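Local structure of serine proteinase inhibitor 1 (Myxoma virus, 6BJ5) at residues Leu40-Ser45 with Leu144-Arg149; Glu93-Ser96 with Thr100-Gln103; Val105-Glu110 with Asp114-Tyr119. The protein is a viral serpin that inhibits serine-type endopeptidases and is important in the virulence of myxoma virus. All coordinates share one frame; numbering follows the deposited sequence.

The three contacts are arranged around the large central sheet of the serpin fold. Contact 1 joins helix 37-49 to strand 142-153, next to strand 305-314, which is consistent with an inserted reactive-centre loop; contacts 2 and 3 follow one another at one margin of the sheet, at the start and the end of strand 103-105, both nested in the loop that contact 1 closes. Centres of contacts 1 and 2 lie 15 Å apart, those of 1 and 3 19 Å, and those of 2 and 3 18 Å. Contacts 2 and 3 touch: Q103 NE2 comes within 3.1 Å of Y119 OH. E77 OE1 is shared by T100 and Y119, and E77 pairs through its backbone with L145 on the strand of contact 1.

Contact 1 of 3, residues Leu40-Ser45 with Leu144-Arg149; sequences LTSALS and LLSSVR
Helix 37-49 packs on the central sheet of the serpin fold, where A43 and S42 meet S146 and L144 of strand 142-153. The helix corresponds to helix B of other serpins, the one behind the third strand of sheet A, and the pairing probably belongs to the family's shutter region. Strand 305-314 lies between 142-153 and 293-302, antiparallel to both, as expected of an inserted reactive-centre loop; its T312 and I314 also touch A43. The short segments run roughly antiparallel, at 149°, with axes 7.6 Å apart at closest, a spacing that small residues allow. A43 CB sits against S146 CB at 3.8 Å and against L144 CD2 at 4.0 Å, so the methyl meets two inward-pointing strand residues from directions about a right angle apart. The same L144 methyl, CD2, also lies 3.5 Å from A43 O, and CD1 is close to that oxygen too, while V46 and L47 add further apolar cover. The serine hydroxyls are satisfied by the helix itself: S42 OG bonds to Y38 O and S146 OG to G39 O, the latter tying strand to helix just before the segment begins. With OG anti to the backbone N (chi1 -178°), S146 directs its hydroxyl at the helix, which puts S146 OG 3.4 Å from S42 CB.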
loop_
_atom_site.group_PDB
_atom_site.type_symbol
_atom_site.label_atom_id
_atom_site.label_comp_id
_atom_site.label_asym_id
_atom_site.label_seq_id
_atom_site.Cartn_x
_atom_site.Cartn_y
_atom_site.Cartn_z
ATOM N N LEU A 40 -0.929 -5.347 2.066
ATOM C CA LEU A 40 -2.124 -6.183 2.129
ATOM C C LEU A 40 -1.776 -7.638 1.856
ATOM O O LEU A 40 -2.124 -8.533 2.629
ATOM C CB LEU A 40 -3.156 -5.699 1.112
ATOM C CG LEU A 40 -4.472 -6.480 1.131
ATOM C CD1 LEU A 40 -5.046 -6.490 2.543
ATOM C CD2 LEU A 40 -5.499 -5.840 0.184
ATOM N N THR A 41 -1.067 -7.874 0.751
ATOM C CA THR A 41 -0.672 -9.206 0.320
ATOM C C THR A 41 0.146 -9.919 1.383
ATOM O O THR A 41 -0.025 -11.127 1.602
ATOM C CB THR A 41 0.112 -9.090 -0.986
ATOM O OG1 THR A 41 -0.784 -8.673 -2.026
ATOM C CG2 THR A 41 0.755 -10.430 -1.371
ATOM N N SER A 42 1.072 -9.200 2.032
ATOM C CA SER A 42 1.883 -9.833 3.069
ATOM C C SER A 42 1.030 -10.270 4.257
ATOM O O SER A 42 1.207 -11.377 4.778
ATOM C CB SER A 42 2.987 -8.884 3.517
ATOM O OG SER A 42 3.789 -8.505 2.408
ATOM N N ALA A 43 0.061 -9.444 4.654
ATOM C CA ALA A 43 -0.834 -9.789 5.752
ATOM C C ALA A 43 -1.655 -11.029 5.422
ATOM O O ALA A 43 -1.717 -11.980 6.211
ATOM C CB ALA A 43 -1.755 -8.600 6.054
ATOM N N LEU A 44 -2.292 -11.031 4.245
ATOM C CA LEU A 44 -3.092 -12.170 3.811
ATOM C C LEU A 44 -2.251 -13.439 3.734
ATOM O O LEU A 44 -2.746 -14.541 4.009
ATOM C CB LEU A 44 -3.712 -11.881 2.448
ATOM C CG LEU A 44 -4.730 -10.758 2.298
ATOM C CD1 LEU A 44 -5.247 -10.711 0.865
ATOM C CD2 LEU A 44 -5.872 -10.970 3.257
ATOM N N SER A 45 -0.979 -13.301 3.358
ATOM C CA SER A 45 -0.102 -14.461 3.238
ATOM C C SER A 45 0.140 -15.114 4.597
ATOM O O SER A 45 0.137 -16.346 4.715
ATOM C CB SER A 45 1.207 -14.025 2.579
ATOM O OG SER A 45 2.111 -15.093 2.393
ATOM N N LEU A 144 -3.390 -9.576 13.315
ATOM C CA LEU A 144 -2.364 -9.894 12.336
ATOM C C LEU A 144 -1.903 -8.567 11.769
ATOM O O LEU A 144 -2.717 -7.806 11.238
ATOM C CB LEU A 144 -2.901 -10.782 11.223
ATOM C CG LEU A 144 -1.834 -11.525 10.425
ATOM C CD1 LEU A 144 -2.448 -12.746 9.765
ATOM C CD2 LEU A 144 -1.132 -10.645 9.391
ATOM N N LEU A 145 -0.615 -8.274 11.893
ATOM C CA LEU A 145 -0.142 -6.943 11.561
ATOM C C LEU A 145 1.015 -7.031 10.568
ATOM O O LEU A 145 1.989 -7.768 10.798
ATOM C CB LEU A 145 0.251 -6.184 12.827
ATOM C CG LEU A 145 0.900 -4.835 12.541
ATOM C CD1 LEU A 145 -0.157 -3.851 12.112
ATOM C CD2 LEU A 145 1.636 -4.331 13.763
ATOM N N SER A 146 0.881 -6.282 9.463
ATOM C CA SER A 146 1.875 -6.166 8.394
ATOM C C SER A 146 2.300 -4.702 8.250
ATOM O O SER A 146 1.468 -3.826 7.970
ATOM C CB SER A 146 1.309 -6.683 7.066
ATOM O OG SER A 146 2.263 -6.620 6.012
ATOM N N SER A 147 3.595 -4.443 8.408
ATOM C CA SER A 147 4.143 -3.094 8.345
ATOM C C SER A 147 5.115 -2.994 7.178
ATOM O O SER A 147 5.971 -3.869 7.011
ATOM C CB SER A 147 4.882 -2.761 9.629
ATOM O OG SER A 147 3.963 -2.687 10.699
ATOM N N VAL A 148 5.001 -1.924 6.386
ATOM C CA VAL A 148 5.893 -1.684 5.256
ATOM C C VAL A 148 6.451 -0.278 5.400
ATOM O O VAL A 148 5.694 0.668 5.657
ATOM C CB VAL A 148 5.189 -1.840 3.890
ATOM C CG1 VAL A 148 6.201 -1.680 2.793
ATOM C CG2 VAL A 148 4.522 -3.195 3.764
ATOM N N ARG A 149 7.770 -0.138 5.234
ATOM C CA ARG A 149 8.400 1.176 5.329
ATOM C C ARG A 149 9.407 1.368 4.208
ATOM O O ARG A 149 10.145 0.442 3.854
ATOM C CB ARG A 149 9.141 1.360 6.648
ATOM C CG ARG A 149 8.267 1.219 7.879
ATOM C CD ARG A 149 7.483 2.465 8.211
ATOM N NE ARG A 149 6.893 2.336 9.543
ATOM C CZ ARG A 149 5.865 1.548 9.858
ATOM N NH1 ARG A 149 5.274 0.795 8.932
ATOM N NH2 ARG A 149 5.429 1.515 11.116
#

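Contact 2 of 3, residues Glu93-Ser96 with Thr100-Gln103; sequences EFSS and TSVQ
F94, T100 and S95 bury most of the surface where helix 88-98 meets the chain that leaves it for strand 103-105, at the margin of the central serpin sheet. The F94 ring leaves the helix with CG anti to the backbone N (chi1 -176°), which carries it into the bend made by T100-V102. At its edge lies the T100 carbonyl O, near the ring plane and 3.3 Å from F94 CD2. The T100 methyl CG2 touches F94 CE2 at 3.4 Å from beside the ring, somewhat out of its plane on the side away from V102. One face receives V102, whose CG2 makes a CH-pi contact 4.2 Å from the F94 ring centroid and 23° off the normal, displaced toward the rim. V46 of helix 37-49, L78 of strand 73-81 and the ring of F98 also touch this phenylalanine. S95 takes part mainly through its backbone carbon: S95 CA points a C-H at T100 O, 3.1 Å away with 160° at the hydrogen. S101 OG is 3.8 Å from S95 OG, too far for a bond, at the more exposed rim. T100 turns its own hydroxyl to E77 OE1. Beyond the ring, Q103 NE2 folds back to S101 O at 2.8 Å, coming from above the carbonyl plane. No conventional hydrogen bond crosses between the two segments. Across the contact the T100 carbonyl meets a helix C-H and an aromatic edge, weakly polar contacts that suit its negative end, and the V102 and T100 methyls add apolar packing against the ring.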
loop_
_atom_site.group_PDB
_atom_site.type_symbol
_atom_site.label_atom_id
_atom_site.label_comp_id
_atom_site.label_asym_id
_atom_site.label_seq_id
_atom_site.Cartn_x
_atom_site.Cartn_y
_atom_site.Cartn_z
ATOM N N GLU A 93 5.305 -23.621 12.878
ATOM C CA GLU A 93 5.271 -23.212 11.481
ATOM C C GLU A 93 5.355 -21.699 11.365
ATOM O O GLU A 93 6.144 -21.168 10.577
ATOM C CB GLU A 93 3.983 -23.728 10.836
ATOM C CG GLU A 93 3.662 -23.151 9.465
ATOM C CD GLU A 93 4.299 -23.919 8.321
ATOM O OE1 GLU A 93 4.858 -25.007 8.580
ATOM O OE2 GLU A 93 4.241 -23.430 7.165
ATOM N N PHE A 94 4.600 -20.984 12.197
ATOM C CA PHE A 94 4.653 -19.531 12.153
ATOM C C PHE A 94 6.046 -19.017 12.468
ATOM O O PHE A 94 6.573 -18.144 11.770
ATOM C CB PHE A 94 3.638 -18.928 13.128
ATOM C CG PHE A 94 3.573 -17.431 13.052
ATOM C CD1 PHE A 94 2.608 -16.799 12.300
ATOM C CD2 PHE A 94 4.517 -16.653 13.706
ATOM C CE1 PHE A 94 2.578 -15.415 12.220
ATOM C CE2 PHE A 94 4.484 -15.284 13.625
ATOM C CZ PHE A 94 3.510 -14.658 12.888
ATOM N N SER A 95 6.662 -19.546 13.523
ATOM C CA SER A 95 7.941 -19.001 13.952
ATOM C C SER A 95 9.038 -19.286 12.943
ATOM O O SER A 95 9.917 -18.442 12.734
ATOM C CB SER A 95 8.318 -19.558 15.323
ATOM O OG SER A 95 9.652 -19.206 15.637
ATOM N N SER A 96 8.997 -20.474 12.314
ATOM C CA SER A 96 10.027 -20.893 11.358
ATOM C C SER A 96 9.948 -20.131 10.046
ATOM O O SER A 96 10.948 -20.038 9.323
ATOM C CB SER A 96 9.926 -22.386 11.071
ATOM O OG SER A 96 8.678 -22.690 10.485
ATOM N N THR A 100 9.720 -14.994 13.757
ATOM C CA THR A 100 9.089 -14.273 14.853
ATOM C C THR A 100 8.056 -15.190 15.490
ATOM O O THR A 100 7.515 -16.085 14.836
ATOM C CB THR A 100 8.443 -12.960 14.375
ATOM O OG1 THR A 100 8.097 -12.157 15.505
ATOM C CG2 THR A 100 7.173 -13.231 13.585
ATOM N N SER A 101 7.802 -14.974 16.778
ATOM C CA SER A 101 6.913 -15.830 17.546
ATOM C C SER A 101 5.594 -15.131 17.805
ATOM O O SER A 101 5.548 -13.907 17.975
ATOM C CB SER A 101 7.535 -16.261 18.874
ATOM O OG SER A 101 8.522 -17.257 18.656
ATOM N N VAL A 102 4.522 -15.926 17.801
ATOM C CA VAL A 102 3.220 -15.405 18.164
ATOM C C VAL A 102 3.311 -14.771 19.540
ATOM O O VAL A 102 3.899 -15.337 20.470
ATOM C CB VAL A 102 2.182 -16.535 18.134
ATOM C CG1 VAL A 102 0.815 -16.003 18.566
ATOM C CG2 VAL A 102 2.122 -17.141 16.750
ATOM N N GLN A 103 2.735 -13.584 19.671
ATOM C CA GLN A 103 2.792 -12.819 20.912
ATOM C C GLN A 103 1.465 -12.992 21.637
ATOM O O GLN A 103 0.430 -12.510 21.168
ATOM C CB GLN A 103 3.061 -11.341 20.635
ATOM C CG GLN A 103 4.349 -11.093 19.891
ATOM C CD GLN A 103 5.558 -11.521 20.690
ATOM O OE1 GLN A 103 5.710 -11.139 21.855
ATOM N NE2 GLN A 103 6.433 -12.313 20.070
#

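Contact 3 of 3, residues Val105-Glu110 with Asp114-Tyr119; sequences VTFNSE and DVINSY
D114 O accepts the backbone N-H of S118 at 2.7 Å, fastening the turn of helix 112-120 from which I116 reaches V105 and F107. This helix corresponds to helix F of serpins, which lies across the front of sheet A; here it folds back on the loop that follows strand 103-105. I116 projects CG1 anti to its carbonyl carbon (chi1 -69°), and an extended second torsion carries CD1 out to a point where it touches both loop residues. CD1 of I116 touches V105 CG2 at 4.1 Å and, obliquely, F107 CE1 also at 4.1 Å, each pair of side chains crossing at about a right angle. Within the loop, V105 CG1 sits 3.3 Å above the plane of the F107 ring, toward its rim, so valine and phenylalanine also pack on each other. F79 of strand 73-81 touches both I116 and F107, and V112 adds to the same cluster. F107 N is hydrogen-bonded to D81 OD1, which holds the loop to the sheet side. With no hydrogen bond between the segments, their attraction rests on aliphatic and aromatic carbon, while polar links such as that of F107 N run to the neighbouring strand and others stay within each segment.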
loop_
_atom_site.group_PDB
_atom_site.type_symbol
_atom_site.label_atom_id
_atom_site.label_comp_id
_atom_site.label_asym_id
_atom_site.label_seq_id
_atom_site.Cartn_x
_atom_site.Cartn_y
_atom_site.Cartn_z
ATOM N N VAL A 105 -1.247 -12.110 24.319
ATOM C CA VAL A 105 -1.636 -10.752 24.676
ATOM C C VAL A 105 -3.016 -10.867 25.314
ATOM O O VAL A 105 -3.694 -11.885 25.170
ATOM C CB VAL A 105 -1.640 -9.860 23.398
ATOM C CG1 VAL A 105 -2.916 -10.028 22.651
ATOM C CG2 VAL A 105 -1.369 -8.403 23.672
ATOM N N THR A 106 -3.422 -9.853 26.076
ATOM C CA THR A 106 -4.770 -9.831 26.646
ATOM C C THR A 106 -5.557 -8.709 25.999
ATOM O O THR A 106 -5.365 -7.542 26.347
ATOM C CB THR A 106 -4.756 -9.623 28.159
ATOM O OG1 THR A 106 -3.976 -10.645 28.786
ATOM C CG2 THR A 106 -6.182 -9.689 28.691
ATOM N N PHE A 107 -6.490 -9.054 25.123
ATOM C CA PHE A 107 -7.159 -7.992 24.381
ATOM C C PHE A 107 -8.249 -7.247 25.148
ATOM O O PHE A 107 -8.997 -6.499 24.508
ATOM C CB PHE A 107 -7.739 -8.517 23.066
ATOM C CG PHE A 107 -6.714 -8.652 21.969
ATOM C CD1 PHE A 107 -6.200 -7.503 21.361
ATOM C CD2 PHE A 107 -6.297 -9.901 21.508
ATOM C CE1 PHE A 107 -5.268 -7.587 20.359
ATOM C CE2 PHE A 107 -5.364 -9.995 20.477
ATOM C CZ PHE A 107 -4.847 -8.841 19.914
ATOM N N ASN A 108 -8.368 -7.395 26.466
ATOM C CA ASN A 108 -9.331 -6.585 27.209
ATOM C C ASN A 108 -8.644 -5.527 28.069
ATOM O O ASN A 108 -9.148 -4.401 28.166
ATOM C CB ASN A 108 -10.232 -7.492 28.071
ATOM C CG ASN A 108 -11.299 -6.721 28.880
ATOM O OD1 ASN A 108 -11.248 -5.501 29.038
ATOM N ND2 ASN A 108 -12.324 -7.444 29.314
ATOM N N SER A 109 -7.465 -5.824 28.621
ATOM C CA SER A 109 -6.773 -4.875 29.489
ATOM C C SER A 109 -6.519 -3.532 28.807
ATOM O O SER A 109 -6.798 -3.354 27.615
ATOM C CB SER A 109 -5.448 -5.462 29.976
ATOM O OG SER A 109 -4.502 -5.588 28.925
ATOM N N GLU A 110 -5.980 -2.582 29.561
ATOM C CA GLU A 110 -5.839 -1.220 29.073
ATOM C C GLU A 110 -4.504 -0.954 28.399
ATOM O O GLU A 110 -4.450 -0.161 27.454
ATOM C CB GLU A 110 -6.035 -0.237 30.225
ATOM C CG GLU A 110 -7.285 -0.512 31.037
ATOM C CD GLU A 110 -8.006 0.766 31.441
ATOM O OE1 GLU A 110 -9.212 0.706 31.756
ATOM O OE2 GLU A 110 -7.371 1.843 31.429
ATOM N N ASP A 114 -0.433 -0.474 24.650
ATOM C CA ASP A 114 0.922 -0.132 25.062
ATOM C C ASP A 114 1.866 -1.298 24.815
ATOM O O ASP A 114 2.947 -1.112 24.248
ATOM C CB ASP A 114 0.933 0.302 26.532
ATOM C CG ASP A 114 0.043 1.514 26.786
ATOM O OD1 ASP A 114 -0.291 2.220 25.805
ATOM O OD2 ASP A 114 -0.318 1.758 27.961
ATOM N N VAL A 115 1.452 -2.514 25.189
ATOM C CA VAL A 115 2.266 -3.696 24.913
ATOM C C VAL A 115 2.581 -3.789 23.431
ATOM O O VAL A 115 3.719 -4.078 23.039
ATOM C CB VAL A 115 1.561 -4.978 25.396
ATOM C CG1 VAL A 115 2.489 -6.170 25.205
ATOM C CG2 VAL A 115 1.114 -4.864 26.852
ATOM N N ILE A 116 1.586 -3.535 22.582
ATOM C CA ILE A 116 1.758 -3.833 21.165
ATOM C C ILE A 116 2.560 -2.740 20.469
ATOM O O ILE A 116 3.456 -3.029 19.666
ATOM C CB ILE A 116 0.389 -4.081 20.505
ATOM C CG1 ILE A 116 -0.195 -5.397 21.033
ATOM C CG2 ILE A 116 0.531 -4.147 18.988
ATOM C CD1 ILE A 116 -1.670 -5.579 20.766
ATOM N N ASN A 117 2.284 -1.475 20.778
ATOM C CA ASN A 117 3.133 -0.404 20.266
ATOM C C ASN A 117 4.546 -0.501 20.834
ATOM O O ASN A 117 5.534 -0.396 20.093
ATOM C CB ASN A 117 2.495 0.945 20.573
ATOM C CG ASN A 117 1.345 1.261 19.634
ATOM O OD1 ASN A 117 1.559 1.616 18.476
ATOM N ND2 ASN A 117 0.118 1.092 20.119
ATOM N N SER A 118 4.667 -0.729 22.148
ATOM C CA SER A 118 5.987 -0.938 22.741
ATOM C C SER A 118 6.706 -2.146 22.154
ATOM O O SER A 118 7.927 -2.250 22.297
ATOM C CB SER A 118 5.876 -1.088 24.260
ATOM O OG SER A 118 6.885 -1.939 24.773
ATOM N N TYR A 119 5.987 -3.058 21.503
ATOM C CA TYR A 119 6.613 -4.207 20.865
ATOM C C TYR A 119 7.108 -3.893 19.458
ATOM O O TYR A 119 8.171 -4.380 19.064
ATOM C CB TYR A 119 5.634 -5.389 20.818
ATOM C CG TYR A 119 6.180 -6.640 20.146
ATOM C CD1 TYR A 119 6.042 -6.844 18.776
ATOM C CD2 TYR A 119 6.824 -7.617 20.887
ATOM C CE1 TYR A 119 6.545 -7.978 18.173
ATOM C CE2 TYR A 119 7.322 -8.749 20.299
ATOM C CZ TYR A 119 7.187 -8.928 18.948
ATOM O OH TYR A 119 7.697 -10.071 18.378
#